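Local coordinates for protein cellulose 1,4-beta-cellobiosidase (Thermobifida fusca, PDB 4JJJ) that probably hydrolyses cellulose to cellobiose as a family 48 glycoside hydrolase, this chain being the catalytic domain of a longer protein that also carries a family 2 carbohydrate-binding module, at residues Q350-A353 with T354-D357. The protein carries 1 engineered substitution. Residues are numbered along the deposited sequence; the frame is centred on the assembly and turned at random.
Sequences QDWA and TSFD. With ZN (zinc ion), chain T.
Gln350 to Ala353 and Thr354 to Asp357 are successive turns of one alpha-helix, joined by four i to i+4 bonds that run from Thr354 N to Gln350 O (2.9 Å) through to a longer but almost straight one from Asp357 N to Ala353 O (3.3 Å, 179° at the hydrogen). Thr354 OG1 lies 3.0 Å from Gln350 O, close enough for a second bond, though its proton may go to another acceptor. Threonine suits this spot because its hydroxyl, anti to its own carbonyl carbon (chi1 -58°), folds back against the preceding turn; Gln350 NE2, on a chain bent at chi2, lies 4.0 Å from that OG1, a loose approach on the exposed side.

On the buried side, Trp352 CE3 comes obliquely within 4.1 Å of Ser355 CB. Serine is small enough to sit beside the indole, and its OG is held by Tyr295 O and Gln359, while Trp352 NE1 bonds to Gly260 O. Asp351, also buried, forms salt bridges with Arg264 and Lys290, which probably favour its ionised form.

With CG of Asp357 anti to the backbone N (chi1 169°), the carboxylate leads away from the preceding turn to a zinc ion, which OD1 binds at 2.0 Å; a water is a second ligand. Glu361 is a further one: acidic residues one turn apart can share a metal.

Within this (alpha/alpha)6 catalytic domain, helix 348-365 packs on helix 329-337: the broad indole of Trp352 spans Ala332 and Leu335, small Ala353 allows close approach at Ser336, and aromatic Phe356 reaches Ala332 while making a cation-pi contact with Arg436 of helix 435-450.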
ATOM      1  N   GLN A 350       1.596  24.161   0.065  1.00  8.01           N
ATOM      2  CA  GLN A 350       1.758  24.398  -1.369  1.00  9.32           C
ATOM      3  C   GLN A 350       2.003  23.090  -2.120  1.00  7.79           C
ATOM      4  O   GLN A 350       1.439  22.874  -3.221  1.00  7.25           O
ATOM      5  CB  GLN A 350       2.964  25.340  -1.587  1.00 11.74           C
ATOM      6  CG  GLN A 350       3.163  25.751  -3.042  1.00 17.37           C
ATOM      7  CD  GLN A 350       2.079  26.691  -3.582  1.00 21.13           C
ATOM      8  OE1 GLN A 350       1.663  27.667  -2.930  1.00 25.90           O
ATOM      9  NE2 GLN A 350       1.693  26.452  -4.869  1.00 25.64           N
ATOM     10  N   ASP A 351       2.834  22.270  -1.557  1.00  7.26           N
ATOM     11  CA  ASP A 351       3.192  20.994  -2.224  1.00  7.18           C
ATOM     12  C   ASP A 351       1.926  20.154  -2.363  1.00  6.51           C
ATOM     13  O   ASP A 351       1.690  19.524  -3.418  1.00  6.28           O
ATOM     14  CB  ASP A 351       4.345  20.290  -1.513  1.00  8.06           C
ATOM     15  CG  ASP A 351       5.659  20.907  -1.744  1.00  9.69           C
ATOM     16  OD1 ASP A 351       5.840  21.784  -2.617  1.00 10.78           O
ATOM     17  OD2 ASP A 351       6.576  20.541  -0.997  1.00 10.40           O
ATOM     18  N   TRP A 352       1.132  20.068  -1.289  1.00  6.17           N
ATOM     19  CA  TRP A 352      -0.128  19.272  -1.308  1.00  5.97           C
ATOM     20  C   TRP A 352      -1.156  19.916  -2.211  1.00  6.11           C
ATOM     21  O   TRP A 352      -1.923  19.210  -2.846  1.00  5.26           O
ATOM     22  CB  TRP A 352      -0.627  19.030   0.088  1.00  6.13           C
ATOM     23  CG  TRP A 352       0.079  17.831   0.690  1.00  6.03           C
ATOM     24  CD1 TRP A 352       1.097  17.835   1.625  1.00  6.07           C
ATOM     25  CD2 TRP A 352      -0.103  16.506   0.323  1.00  5.97           C
ATOM     26  NE1 TRP A 352       1.490  16.547   1.897  1.00  6.07           N
ATOM     27  CE2 TRP A 352       0.726  15.717   1.118  1.00  6.05           C
ATOM     28  CE3 TRP A 352      -0.973  15.868  -0.584  1.00  5.88           C
ATOM     29  CZ2 TRP A 352       0.732  14.347   1.020  1.00  6.77           C
ATOM     30  CZ3 TRP A 352      -1.000  14.502  -0.632  1.00  6.82           C
ATOM     31  CH2 TRP A 352      -0.142  13.737   0.155  1.00  6.60           C
ATOM     32  N   ALA A 353      -1.172  21.282  -2.329  1.00  6.37           N
ATOM     33  CA  ALA A 353      -2.116  21.902  -3.278  1.00  6.55           C
ATOM     34  C   ALA A 353      -1.716  21.559  -4.735  1.00  6.40           C
ATOM     35  O   ALA A 353      -2.576  21.192  -5.586  1.00  7.39           O
ATOM     36  CB  ALA A 353      -2.170  23.371  -3.075  1.00  6.83           C
ATOM     37  N   THR A 354      -0.418  21.526  -4.982  1.00  6.58           N
ATOM     38  CA  THR A 354       0.067  21.108  -6.322  1.00  6.91           C
ATOM     39  C   THR A 354      -0.280  19.638  -6.568  1.00  6.41           C
ATOM     40  O   THR A 354      -0.783  19.314  -7.619  1.00  5.54           O
ATOM     41  CB  THR A 354       1.555  21.347  -6.421  1.00  7.21           C
ATOM     42  OG1 THR A 354       1.824  22.725  -6.180  1.00  8.29           O
ATOM     43  CG2 THR A 354       2.062  20.962  -7.743  1.00  7.34           C
ATOM     44  N   SER A 355      -0.046  18.837  -5.576  1.00  5.55           N
ATOM     45  CA  SER A 355      -0.386  17.377  -5.674  1.00  5.57           C
ATOM     46  C   SER A 355      -1.888  17.100  -5.878  1.00  5.20           C
ATOM     47  O   SER A 355      -2.250  16.217  -6.645  1.00  6.13           O
ATOM     48  CB  SER A 355       0.125  16.589  -4.449  1.00  5.69           C
ATOM     49  OG  SER A 355      -0.019  15.181  -4.613  1.00  5.30           O
ATOM     50  N   PHE A 356      -2.754  17.828  -5.151  1.00  5.20           N
ATOM     51  CA  PHE A 356      -4.196  17.691  -5.308  1.00  5.76           C
ATOM     52  C   PHE A 356      -4.569  17.826  -6.792  1.00  4.83           C
ATOM     53  O   PHE A 356      -5.275  16.989  -7.386  1.00  5.61           O
ATOM     54  CB  PHE A 356      -4.891  18.679  -4.410  1.00  5.64           C
ATOM     55  CG  PHE A 356      -6.395  18.719  -4.504  1.00  6.22           C
ATOM     56  CD1 PHE A 356      -7.145  17.570  -4.485  1.00  7.12           C
ATOM     57  CD2 PHE A 356      -7.097  19.913  -4.544  1.00  7.26           C
ATOM     58  CE1 PHE A 356      -8.526  17.592  -4.536  1.00  7.72           C
ATOM     59  CE2 PHE A 356      -8.464  19.972  -4.570  1.00  7.48           C
ATOM     60  CZ  PHE A 356      -9.199  18.804  -4.572  1.00  7.26           C
ATOM     61  N   ASP A 357      -4.148  18.935  -7.379  0.70  5.87           N
ATOM     62  CA  ASP A 357      -4.370  19.201  -8.798  0.70  7.20           C
ATOM     63  C   ASP A 357      -3.735  18.127  -9.698  0.70  6.29           C
ATOM     64  O   ASP A 357      -4.431  17.563 -10.580  0.70  5.92           O
ATOM     65  CB  ASP A 357      -3.797  20.571  -9.154  0.70  7.93           C
ATOM     66  CG  ASP A 357      -3.744  20.845 -10.641  0.70  9.36           C
ATOM     67  OD1 ASP A 357      -4.826  20.738 -11.231  0.70  9.15           O
ATOM     68  OD2 ASP A 357      -2.591  21.070 -11.175  0.70 11.57           O
TER
HETATM   69 ZN    ZN T 719      -4.653  21.076 -13.197  1.00  8.83          ZN
HETATM   70  O   HOH W   1      -4.069  23.002 -13.606  1.00  8.87           O